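PDB 3MYV: SusD superfamily protein, which probably binds polysaccharide at the bacterial cell surface as an outer-membrane member of the SusD family. Local coordinates for residues N254-P260 with L325-N329; Y24-S28 with F249-A253; G31-M37 with A72-W76; V20-Y24 with N184-N188; K276-T280 with V309-Y313. Residue numbers count along the deposited sequence, not the author numbering.

Contact 1. Residues N254-P260 with L325-N329. With NA (sodium ion), chain C.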
# COMPACT_ATOMS: atom_id res chain seq x y z
N ASN A 254 -8.55 -4.95 12.94
CA ASN A 254 -9.91 -4.43 13.00
C ASN A 254 -10.72 -5.41 13.84
O ASN A 254 -10.30 -6.55 14.06
CB ASN A 254 -10.45 -4.33 11.57
CG ASN A 254 -11.78 -3.56 11.45
OD1 ASN A 254 -12.34 -3.07 12.43
ND2 ASN A 254 -12.28 -3.48 10.22
N SER A 255 -11.84 -4.96 14.38
CA SER A 255 -12.73 -5.88 15.07
C SER A 255 -14.16 -5.44 14.86
O SER A 255 -14.39 -4.32 14.40
CB SER A 255 -12.41 -5.91 16.56
OG SER A 255 -13.06 -4.84 17.22
N VAL A 256 -15.12 -6.28 15.23
CA VAL A 256 -16.52 -5.93 15.04
C VAL A 256 -16.93 -4.71 15.87
O VAL A 256 -17.79 -3.94 15.43
CB VAL A 256 -17.48 -7.12 15.31
CG1 VAL A 256 -17.20 -8.27 14.35
CG2 VAL A 256 -17.40 -7.58 16.76
N ASP A 257 -16.30 -4.53 17.03
CA ASP A 257 -16.63 -3.45 17.98
C ASP A 257 -15.91 -2.13 17.78
O ASP A 257 -16.17 -1.17 18.48
CB ASP A 257 -16.34 -3.91 19.41
CG ASP A 257 -17.16 -5.11 19.80
OD1 ASP A 257 -18.29 -5.27 19.27
OD2 ASP A 257 -16.65 -5.91 20.61
N ASP A 258 -15.00 -2.07 16.83
CA ASP A 258 -14.20 -0.88 16.61
C ASP A 258 -14.51 -0.25 15.28
O ASP A 258 -14.88 -0.95 14.35
CB ASP A 258 -12.75 -1.26 16.59
CG ASP A 258 -12.20 -1.52 17.96
OD1 ASP A 258 -12.95 -1.37 18.96
OD2 ASP A 258 -11.02 -1.90 18.01
N THR A 259 -14.30 1.05 15.16
CA THR A 259 -14.28 1.67 13.85
C THR A 259 -12.97 1.28 13.18
O THR A 259 -12.00 0.94 13.87
CB THR A 259 -14.40 3.18 13.93
OG1 THR A 259 -13.36 3.71 14.78
CG2 THR A 259 -15.77 3.56 14.49
N PRO A 260 -12.93 1.25 11.83
CA PRO A 260 -14.06 1.43 10.92
C PRO A 260 -14.93 0.18 10.82
O PRO A 260 -14.43 -0.95 10.93
CB PRO A 260 -13.37 1.76 9.58
CG PRO A 260 -12.06 1.08 9.65
CD PRO A 260 -11.70 0.92 11.11
N LEU A 325 -17.86 -6.29 9.07
CA LEU A 325 -17.43 -5.04 9.73
C LEU A 325 -15.99 -5.11 10.25
O LEU A 325 -15.41 -4.08 10.64
CB LEU A 325 -18.39 -4.72 10.89
CG LEU A 325 -19.86 -4.49 10.52
CD1 LEU A 325 -20.77 -4.45 11.74
CD2 LEU A 325 -20.04 -3.22 9.72
N GLU A 326 -15.41 -6.31 10.29
CA GLU A 326 -14.22 -6.57 11.10
C GLU A 326 -13.01 -7.02 10.30
O GLU A 326 -12.03 -7.50 10.88
CB GLU A 326 -14.55 -7.63 12.16
CG GLU A 326 -14.57 -9.08 11.67
CD GLU A 326 -15.93 -9.58 11.15
OE1 GLU A 326 -16.69 -8.80 10.54
OE2 GLU A 326 -16.22 -10.79 11.36
N CYS A 327 -13.04 -6.88 8.97
CA CYS A 327 -11.89 -7.33 8.17
C CYS A 327 -10.66 -6.48 8.40
O CYS A 327 -10.75 -5.26 8.41
CB CYS A 327 -12.20 -7.30 6.68
SG CYS A 327 -13.44 -8.52 6.18
N ASN A 328 -9.52 -7.15 8.55
CA ASN A 328 -8.20 -6.54 8.61
C ASN A 328 -7.71 -6.23 7.18
O ASN A 328 -7.99 -6.97 6.24
CB ASN A 328 -7.22 -7.51 9.29
CG ASN A 328 -7.48 -7.70 10.77
OD1 ASN A 328 -8.50 -7.25 11.30
ND2 ASN A 328 -6.52 -8.37 11.46
N ASN A 329 -6.99 -5.14 7.01
CA ASN A 329 -6.44 -4.79 5.70
C ASN A 329 -4.96 -5.09 5.71
O ASN A 329 -4.19 -4.57 6.54
CB ASN A 329 -6.67 -3.32 5.39
CG ASN A 329 -8.14 -2.94 5.35
OD1 ASN A 329 -9.01 -3.76 5.00
ND2 ASN A 329 -8.43 -1.70 5.70
NA NA C . -14.66 -2.78 12.61
O HOH W 1 -7.60 -8.14 14.32
O HOH W 2 -16.97 -2.40 13.33
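A sodium site joins two irregular loops here, one running on from strand 248-252 and the other leading into strand 329-333. The ion is held by four main-chain oxygens, one side-chain oxygen and a water: S255 O lies 2.4 Å from NA, and D258 O, P260 O and L325 O each lie 2.5 Å from NA. N254 OD1 at 2.4 Å from NA and water 2 at 2.5 Å from NA complete six ligands. A type I turn from S255 to D258 and the cis peptide before P260 bend 254-260 around the metal. N254 ties 325-329 in place: its side-chain ND2 donates to C327 O at 3.0 Å and, weakly, to L325 O at 3.2 Å, and its backbone N donates to N328 OD1 at 2.8 Å. Farther out, V256 CG1 rests 3.5 Å from E326 CB. K243 also donates to E326 O and N328 OD1. Just beyond the site, I252 and N329 pair the two strands through their backbones, and L325 and N329 touch helix 265-268.

Contact 2. Residues Y24-S28 with F249-A253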
# COMPACT_ATOMS: atom_id res chain seq x y z
N TYR A 24 -0.64 3.25 15.41
CA TYR A 24 -1.40 2.31 14.57
C TYR A 24 -2.90 2.51 14.70
O TYR A 24 -3.63 2.38 13.70
CB TYR A 24 -1.03 0.88 14.90
CG TYR A 24 0.39 0.52 14.59
CD1 TYR A 24 1.39 0.74 15.52
CD2 TYR A 24 0.74 -0.06 13.37
CE1 TYR A 24 2.72 0.36 15.27
CE2 TYR A 24 2.03 -0.43 13.09
CZ TYR A 24 3.03 -0.21 14.04
OH TYR A 24 4.31 -0.61 13.79
N ASP A 25 -3.39 2.83 15.90
CA ASP A 25 -4.79 3.24 16.04
C ASP A 25 -5.13 4.36 15.03
O ASP A 25 -6.14 4.30 14.37
CB ASP A 25 -5.14 3.70 17.47
CG ASP A 25 -5.10 2.57 18.48
OD1 ASP A 25 -5.15 1.39 18.09
OD2 ASP A 25 -5.00 2.87 19.69
N LEU A 26 -4.27 5.39 14.94
CA LEU A 26 -4.51 6.49 14.03
C LEU A 26 -4.49 6.00 12.57
O LEU A 26 -5.26 6.45 11.71
CB LEU A 26 -3.46 7.60 14.23
CG LEU A 26 -3.58 8.37 15.53
CD1 LEU A 26 -2.30 9.17 15.90
CD2 LEU A 26 -4.82 9.29 15.45
N MSE A 27 -3.56 5.11 12.29
CA MSE A 27 -3.35 4.63 10.93
C MSE A 27 -4.52 3.79 10.42
O MSE A 27 -4.82 3.75 9.21
CB MSE A 27 -2.06 3.79 10.92
CG MSE A 27 -1.56 3.46 9.59
SE MSE A 27 0.19 2.46 9.62
CE MSE A 27 0.81 3.01 11.17
N SER A 28 -5.23 3.16 11.36
CA SER A 28 -6.38 2.28 11.02
C SER A 28 -7.64 3.04 10.61
O SER A 28 -8.64 2.41 10.22
CB SER A 28 -6.71 1.41 12.22
OG SER A 28 -7.36 2.20 13.19
N PHE A 249 3.09 -9.90 7.06
CA PHE A 249 4.09 -9.22 7.90
C PHE A 249 3.40 -8.10 8.72
O PHE A 249 3.71 -7.88 9.91
CB PHE A 249 5.19 -8.53 7.08
CG PHE A 249 5.97 -9.43 6.15
CD1 PHE A 249 6.75 -10.46 6.64
CD2 PHE A 249 5.96 -9.20 4.76
CE1 PHE A 249 7.49 -11.29 5.78
CE2 PHE A 249 6.72 -10.01 3.89
CZ PHE A 249 7.47 -11.06 4.41
N PHE A 250 2.50 -7.39 8.05
CA PHE A 250 1.80 -6.26 8.67
C PHE A 250 0.39 -6.20 8.12
O PHE A 250 0.21 -6.06 6.90
CB PHE A 250 2.55 -4.95 8.35
CG PHE A 250 1.89 -3.70 8.89
CD1 PHE A 250 1.18 -3.70 10.10
CD2 PHE A 250 1.98 -2.53 8.18
CE1 PHE A 250 0.57 -2.55 10.58
CE2 PHE A 250 1.37 -1.37 8.66
CZ PHE A 250 0.65 -1.40 9.85
N GLU A 251 -0.61 -6.28 9.00
CA GLU A 251 -1.98 -5.95 8.59
C GLU A 251 -2.61 -5.08 9.67
O GLU A 251 -2.24 -5.20 10.84
CB GLU A 251 -2.82 -7.19 8.31
CG GLU A 251 -3.09 -8.08 9.52
CD GLU A 251 -3.65 -9.43 9.13
OE1 GLU A 251 -2.97 -10.16 8.37
OE2 GLU A 251 -4.75 -9.79 9.62
N ILE A 252 -3.58 -4.26 9.29
CA ILE A 252 -4.32 -3.40 10.23
C ILE A 252 -5.32 -4.26 11.03
O ILE A 252 -6.16 -4.98 10.45
CB ILE A 252 -5.08 -2.26 9.48
CG1 ILE A 252 -4.13 -1.43 8.62
CG2 ILE A 252 -5.88 -1.37 10.45
CD1 ILE A 252 -3.01 -0.68 9.43
N ALA A 253 -5.26 -4.18 12.35
CA ALA A 253 -6.15 -4.98 13.18
C ALA A 253 -7.49 -4.26 13.31
O ALA A 253 -7.56 -3.11 13.76
CB ALA A 253 -5.54 -5.23 14.57
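This is part of the buried core between helix 13-27 and the two-stranded antiparallel sheet of 248-252 and 329-333, and it includes a Met-aromatic contact. Selenomethionine M27 sends its SE to the edge of the F250 ring, 5.1 Å from the centroid and 3.9 Å from F250 CZ. Y24, one turn earlier on the helix, meets the same phenyl obliquely: CE2 is 3.6 Å from F250 CE1, with the ring planes at 80°. Two residues along the strand, I252 faces the helix end, its CG2 3.4 Å from S28 CB and its CD1 4.4 Å from M27 CG. F249 and F250 both face L332 in a classic beta bulge, and L119 of helix 103-128 closes in on M27 and F250. S28 turns its hydroxyl back to its own helix, OG donating to D25 O at 2.7 Å, while Y24 OH bonds E112. No hydrogen bond crosses between 24-28 and 249-253, so helix and strand meet here through close apolar and aromatic fit.

Contact 3. Residues G31-M37 with A72-W76. With EDO (1,2-ethanediol), chain I.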
# COMPACT_ATOMS: atom_id res chain seq x y z
N GLY A 31 -9.91 7.02 6.78
CA GLY A 31 -9.24 8.03 5.99
C GLY A 31 -7.82 7.71 5.54
O GLY A 31 -7.27 8.42 4.67
N TYR A 32 -7.22 6.68 6.13
CA TYR A 32 -5.86 6.24 5.75
C TYR A 32 -5.86 4.72 5.44
O TYR A 32 -6.39 4.33 4.41
CB TYR A 32 -4.84 6.71 6.81
CG TYR A 32 -3.35 6.54 6.46
CD1 TYR A 32 -2.92 6.38 5.14
CD2 TYR A 32 -2.38 6.60 7.47
CE1 TYR A 32 -1.54 6.23 4.83
CE2 TYR A 32 -1.02 6.46 7.18
CZ TYR A 32 -0.60 6.27 5.86
OH TYR A 32 0.73 6.15 5.56
N TYR A 33 -5.34 3.87 6.33
CA TYR A 33 -5.26 2.43 6.03
C TYR A 33 -6.51 1.61 6.38
O TYR A 33 -6.56 0.39 6.18
CB TYR A 33 -3.98 1.84 6.64
CG TYR A 33 -2.78 1.98 5.73
CD1 TYR A 33 -2.73 1.29 4.51
CD2 TYR A 33 -1.73 2.82 6.05
CE1 TYR A 33 -1.66 1.40 3.67
CE2 TYR A 33 -0.64 2.95 5.18
CZ TYR A 33 -0.63 2.23 3.99
OH TYR A 33 0.43 2.35 3.11
N GLY A 34 -7.55 2.26 6.90
CA GLY A 34 -8.84 1.61 7.04
C GLY A 34 -9.61 1.45 5.74
O GLY A 34 -10.49 0.59 5.65
N ALA A 35 -9.28 2.28 4.75
CA ALA A 35 -9.96 2.26 3.45
C ALA A 35 -9.30 3.13 2.37
O ALA A 35 -9.04 2.65 1.26
CB ALA A 35 -11.44 2.70 3.62
N ALA A 36 -9.07 4.41 2.66
CA ALA A 36 -8.71 5.38 1.60
C ALA A 36 -7.49 4.99 0.77
O ALA A 36 -7.48 5.21 -0.44
CB ALA A 36 -8.56 6.80 2.14
N MSE A 37 -6.45 4.46 1.41
CA MSE A 37 -5.20 4.12 0.68
C MSE A 37 -5.48 3.08 -0.43
O MSE A 37 -4.91 3.15 -1.52
CB MSE A 37 -4.13 3.56 1.62
CG MSE A 37 -2.96 4.42 2.00
SE MSE A 37 -2.18 5.66 0.76
CE MSE A 37 -2.37 4.83 -0.93
N ALA A 72 -10.23 12.50 -1.03
CA ALA A 72 -9.30 11.38 -0.93
C ALA A 72 -9.11 10.98 0.52
O ALA A 72 -7.99 10.83 1.01
CB ALA A 72 -7.93 11.73 -1.61
N GLY A 73 -10.22 10.78 1.22
CA GLY A 73 -10.17 10.39 2.62
C GLY A 73 -9.42 11.42 3.45
O GLY A 73 -9.75 12.60 3.41
N SER A 74 -8.42 10.96 4.20
CA SER A 74 -7.51 11.83 4.99
C SER A 74 -6.03 11.63 4.61
O SER A 74 -5.12 11.67 5.47
CB SER A 74 -7.69 11.52 6.47
OG SER A 74 -9.02 11.84 6.84
N LEU A 75 -5.80 11.42 3.32
CA LEU A 75 -4.48 10.99 2.85
C LEU A 75 -3.42 12.09 2.99
O LEU A 75 -2.23 11.81 2.91
CB LEU A 75 -4.56 10.46 1.41
CG LEU A 75 -5.26 9.09 1.24
CD1 LEU A 75 -5.25 8.57 -0.26
CD2 LEU A 75 -4.63 8.07 2.18
N TRP A 76 -3.85 13.33 3.25
CA TRP A 76 -2.89 14.36 3.69
C TRP A 76 -2.85 14.42 5.20
O TRP A 76 -1.79 14.23 5.81
CB TRP A 76 -3.28 15.75 3.17
CG TRP A 76 -2.43 16.91 3.67
CD1 TRP A 76 -2.63 17.62 4.83
CD2 TRP A 76 -1.33 17.55 3.00
NE1 TRP A 76 -1.70 18.63 4.93
CE2 TRP A 76 -0.91 18.62 3.82
CE3 TRP A 76 -0.66 17.30 1.81
CZ2 TRP A 76 0.16 19.48 3.46
CZ3 TRP A 76 0.41 18.16 1.44
CH2 TRP A 76 0.81 19.22 2.28
C1 EDO I . -0.96 -0.37 0.37
O1 EDO I . -0.66 -0.21 -1.01
C2 EDO I . 0.27 -0.88 1.13
O2 EDO I . 1.18 0.20 1.50
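L75 is the apolar centre, its side chain reaching in among three residues of 31-37. L75 CD2 lies 3.7 Å from SE of selenomethionine M37 and 3.8 Å from Y32 CD1, and L75 CG sits 4.1 Å from A36 CB. Moving outward, the backbones come close where G31 and G73 stand with their CA atoms 4.2 Å apart. With the neighbours as they stand, a CB on G31 would clash with S74 OG and one on G73 with A36 CB. G73 also has a positive phi of 59°. That closeness lets S74 N donate to G31 O at 2.8 Å, the one hydrogen bond between the segments. A type I turn from Y32 to A35 leads into helix 36-43, with A35 at its N-cap, and 72-76 leads into helix 77-94. The tyrosine hydroxyls point to other partners: Y32 OH and Y33 OH both bond D123 of helix 103-128, and Y33 OH also accepts from O2 of a 1,2-ethanediol at 2.8 Å. The contact therefore combines a leucine enclosed by apolar groups with a single backbone hydrogen bond made possible by two glycines.

Contact 4. Residues V20-Y24 with N184-N188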
# COMPACT_ATOMS: atom_id res chain seq x y z
N VAL A 20 3.36 4.09 20.86
CA VAL A 20 3.60 3.50 19.53
C VAL A 20 2.33 2.82 19.05
O VAL A 20 1.90 3.02 17.91
CB VAL A 20 4.84 2.55 19.50
CG1 VAL A 20 4.92 1.79 18.17
CG2 VAL A 20 6.12 3.38 19.76
N ASN A 21 1.67 2.08 19.95
CA ASN A 21 0.37 1.47 19.66
C ASN A 21 -0.65 2.50 19.11
O ASN A 21 -1.37 2.21 18.13
CB ASN A 21 -0.16 0.80 20.93
CG ASN A 21 -1.05 -0.36 20.64
OD1 ASN A 21 -0.59 -1.41 20.23
ND2 ASN A 21 -2.35 -0.17 20.85
N GLY A 22 -0.69 3.68 19.71
CA GLY A 22 -1.58 4.79 19.28
C GLY A 22 -1.33 5.26 17.84
O GLY A 22 -2.25 5.74 17.16
N LEU A 23 -0.09 5.16 17.39
CA LEU A 23 0.22 5.47 15.99
C LEU A 23 -0.56 4.53 15.05
O LEU A 23 -1.13 4.97 14.05
CB LEU A 23 1.71 5.36 15.71
CG LEU A 23 2.70 6.18 16.55
CD1 LEU A 23 4.14 5.79 16.14
CD2 LEU A 23 2.46 7.70 16.42
N TYR A 24 -0.64 3.25 15.41
CA TYR A 24 -1.40 2.31 14.57
C TYR A 24 -2.90 2.51 14.70
O TYR A 24 -3.63 2.38 13.70
CB TYR A 24 -1.03 0.88 14.90
CG TYR A 24 0.39 0.52 14.59
CD1 TYR A 24 1.39 0.74 15.52
CD2 TYR A 24 0.74 -0.06 13.37
CE1 TYR A 24 2.72 0.36 15.27
CE2 TYR A 24 2.03 -0.43 13.09
CZ TYR A 24 3.03 -0.21 14.04
OH TYR A 24 4.31 -0.61 13.79
N ASN A 184 1.05 -8.90 16.32
CA ASN A 184 0.01 -8.86 15.29
C ASN A 184 -0.69 -7.53 15.32
O ASN A 184 -1.15 -7.11 16.37
CB ASN A 184 -1.02 -9.99 15.49
CG ASN A 184 -0.48 -11.37 15.17
OD1 ASN A 184 0.46 -11.55 14.39
ND2 ASN A 184 -1.12 -12.37 15.75
N GLY A 185 -0.76 -6.85 14.17
CA GLY A 185 -1.38 -5.52 14.09
C GLY A 185 -0.32 -4.43 13.99
O GLY A 185 -0.64 -3.25 13.73
N ARG A 186 0.94 -4.80 14.17
CA ARG A 186 2.05 -3.86 14.04
C ARG A 186 3.19 -4.41 13.18
O ARG A 186 3.23 -5.60 12.86
CB ARG A 186 2.54 -3.46 15.44
CG ARG A 186 1.47 -2.73 16.28
CD ARG A 186 1.78 -2.63 17.79
NE ARG A 186 3.07 -2.01 18.13
CZ ARG A 186 3.45 -1.71 19.38
NH1 ARG A 186 2.64 -1.88 20.41
NH2 ARG A 186 4.65 -1.21 19.61
N MSE A 187 4.12 -3.53 12.81
CA MSE A 187 5.29 -3.92 12.04
C MSE A 187 6.37 -4.47 12.97
O MSE A 187 6.62 -3.91 14.05
CB MSE A 187 5.85 -2.70 11.27
CG MSE A 187 4.98 -2.30 10.10
SE MSE A 187 5.73 -1.00 8.94
CE MSE A 187 5.23 0.57 9.93
N ASN A 188 7.01 -5.54 12.53
CA ASN A 188 8.24 -6.04 13.13
C ASN A 188 9.38 -5.93 12.10
O ASN A 188 9.19 -5.35 11.04
CB ASN A 188 8.09 -7.49 13.62
CG ASN A 188 7.87 -8.48 12.47
OD1 ASN A 188 7.68 -8.09 11.33
ND2 ASN A 188 7.92 -9.78 12.78
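Helix 13-27 packs here against the loop that leads into helix 189-202, within the helical part of this SusD-family fold, and a buried arginine and a tyrosine carry the polar links. R186 NH1 donates to N21 OD1 at 3.3 Å, but its charge is met mainly by acids beyond the two segments: NE forms a salt bridge with E112 of helix 103-128, and NH1 forms another with D17. Y24 OH accepts from M187 N at 3.1 Å with a nearly straight 165° angle, and it also bonds E112, so that carboxylate serves both the tyrosine and the arginine. V20 CG1 lies 3.3 Å from R186 NH2. N188, at the N-cap of helix 189-202, satisfies its OD1 on A191 N and its ND2 on Y226 OH. G185 passes its carbonyl O 3.5 Å from Y24 CD2. The aliphatic part of the arginine covers the tyrosine: R186 CG stands 3.5 Å from the centroid of the Y24 ring, a CH-pi contact 13° off the ring normal.

Contact 5. Residues K276-T280 with V309-Y313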
# COMPACT_ATOMS: atom_id res chain seq x y z
N LYS A 276 -19.46 -0.14 -3.27
CA LYS A 276 -18.79 1.04 -3.80
C LYS A 276 -17.97 0.80 -5.05
O LYS A 276 -17.65 1.76 -5.78
CB LYS A 276 -17.88 1.69 -2.77
CG LYS A 276 -18.59 2.19 -1.49
CD LYS A 276 -19.70 3.21 -1.74
CE LYS A 276 -20.05 4.00 -0.47
NZ LYS A 276 -21.17 4.97 -0.74
N GLY A 277 -17.64 -0.46 -5.30
CA GLY A 277 -16.78 -0.77 -6.44
C GLY A 277 -16.82 -2.22 -6.84
O GLY A 277 -17.31 -3.07 -6.10
N PHE A 278 -16.32 -2.46 -8.05
CA PHE A 278 -16.26 -3.77 -8.69
C PHE A 278 -14.86 -3.96 -9.21
O PHE A 278 -14.12 -2.99 -9.32
CB PHE A 278 -17.22 -3.83 -9.88
CG PHE A 278 -18.59 -3.33 -9.57
CD1 PHE A 278 -19.28 -3.82 -8.44
CD2 PHE A 278 -19.22 -2.43 -10.41
CE1 PHE A 278 -20.55 -3.39 -8.18
CE2 PHE A 278 -20.51 -2.00 -10.15
CZ PHE A 278 -21.18 -2.48 -9.02
N VAL A 279 -14.48 -5.21 -9.54
CA VAL A 279 -13.41 -5.38 -10.49
C VAL A 279 -13.94 -4.93 -11.85
O VAL A 279 -15.14 -4.92 -12.10
CB VAL A 279 -12.81 -6.81 -10.53
CG1 VAL A 279 -12.34 -7.21 -9.11
CG2 VAL A 279 -13.79 -7.85 -11.13
N THR A 280 -13.03 -4.55 -12.73
CA THR A 280 -13.40 -4.17 -14.09
C THR A 280 -13.64 -5.43 -14.94
O THR A 280 -13.27 -6.57 -14.54
CB THR A 280 -12.26 -3.37 -14.74
OG1 THR A 280 -11.08 -4.16 -14.69
CG2 THR A 280 -12.04 -2.04 -14.00
N VAL A 309 -21.65 -7.92 -13.87
CA VAL A 309 -20.43 -7.36 -13.29
C VAL A 309 -19.87 -8.35 -12.27
O VAL A 309 -20.54 -9.31 -11.88
CB VAL A 309 -20.63 -5.99 -12.61
CG1 VAL A 309 -21.22 -5.00 -13.63
CG2 VAL A 309 -21.52 -6.11 -11.33
N TRP A 310 -18.63 -8.11 -11.86
CA TRP A 310 -18.00 -8.93 -10.84
C TRP A 310 -17.45 -8.02 -9.74
O TRP A 310 -16.80 -6.99 -10.01
CB TRP A 310 -16.87 -9.76 -11.44
CG TRP A 310 -17.32 -10.83 -12.39
CD1 TRP A 310 -17.53 -12.15 -12.11
CD2 TRP A 310 -17.59 -10.67 -13.79
NE1 TRP A 310 -17.93 -12.82 -13.24
CE2 TRP A 310 -17.97 -11.94 -14.29
CE3 TRP A 310 -17.55 -9.58 -14.66
CZ2 TRP A 310 -18.31 -12.14 -15.61
CZ3 TRP A 310 -17.90 -9.78 -15.99
CH2 TRP A 310 -18.26 -11.06 -16.45
N TRP A 311 -17.70 -8.43 -8.49
CA TRP A 311 -17.16 -7.72 -7.35
C TRP A 311 -16.11 -8.58 -6.70
O TRP A 311 -16.03 -9.78 -6.95
CB TRP A 311 -18.27 -7.29 -6.36
CG TRP A 311 -19.06 -8.34 -5.67
CD1 TRP A 311 -20.16 -8.98 -6.18
CD2 TRP A 311 -18.90 -8.84 -4.33
NE1 TRP A 311 -20.67 -9.85 -5.25
CE2 TRP A 311 -19.91 -9.77 -4.11
CE3 TRP A 311 -17.97 -8.58 -3.31
CZ2 TRP A 311 -20.03 -10.49 -2.90
CZ3 TRP A 311 -18.10 -9.26 -2.12
CH2 TRP A 311 -19.11 -10.21 -1.92
N LEU A 312 -15.27 -7.95 -5.90
CA LEU A 312 -14.10 -8.59 -5.36
C LEU A 312 -14.40 -9.01 -3.92
O LEU A 312 -14.58 -8.17 -3.04
CB LEU A 312 -12.88 -7.67 -5.35
CG LEU A 312 -11.59 -8.31 -4.81
CD1 LEU A 312 -11.14 -9.47 -5.71
CD2 LEU A 312 -10.48 -7.23 -4.65
N TYR A 313 -14.40 -10.30 -3.70
CA TYR A 313 -14.65 -10.85 -2.40
C TYR A 313 -13.34 -11.37 -1.80
O TYR A 313 -13.14 -12.56 -1.51
CB TYR A 313 -15.74 -11.90 -2.52
CG TYR A 313 -16.31 -12.35 -1.20
CD1 TYR A 313 -16.35 -11.49 -0.09
CD2 TYR A 313 -16.85 -13.62 -1.06
CE1 TYR A 313 -16.91 -11.88 1.09
CE2 TYR A 313 -17.40 -14.04 0.16
CZ TYR A 313 -17.41 -13.17 1.22
OH TYR A 313 -17.97 -13.56 2.41
O HOH W 3 -15.82 -5.21 -4.99
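Two short strands cross steeply at this buried contact, their axes 4.5 Å apart at closest approach and their directions 104° apart. V309 comes first: its CG2 sits squarely over the F278 ring, 4.1 Å from the centroid and 4° off the normal, a CH-pi contact. The F278 ring also meets Y304 of the neighbouring strand edge-to-face. W310 follows with its carbonyl at the crossing point, where V279 N donates a weak bond to W310 O at 3.0 Å; W310 CB lies 3.6 Å from V279 CG2, while the indole leads away to helix 281-288. W311 and F278 have the nearest CA atoms of the two segments, 4.3 Å apart, and W311 CB lies 4.2 Å from F278 CD1 at the ring edge. L312 closes the row, CB 3.8 Å from V279 CG1, and its amide reaches strand 277-279 through water 3, which accepts from L312 N at 2.9 Å and donates to G277 O at 2.8 Å. Y414 OH bonds both V279 O and W310 N. The arrangement is that of two separate antiparallel pairs packed across one another: 277-279 pairs with 48-50, and 307-312 forms a hairpin with 299-304.

How the contacts relate
Contacts 2 and 4 are the closest pair, with centres about 6 Å apart; they share Y24, and F250 CE1 lies 3.5 Å from G185 O. From contact 2 the strand runs straight into the sodium loop of contact 1, where N329 O is 2.8 Å from I252 N. Contact 3 adjoins both: M27 O is 2.9 Å from Y33 N, and N329 ND2 is 2.8 Å from Y33 O. Contacts 1 to 4 form one connected set; the metal lies in contact 1, with the S28 side chain about 9 Å from it. Contact 5 stands apart, its centre about 21 Å from that of contact 1, though nested in the chain loop contact 1 closes.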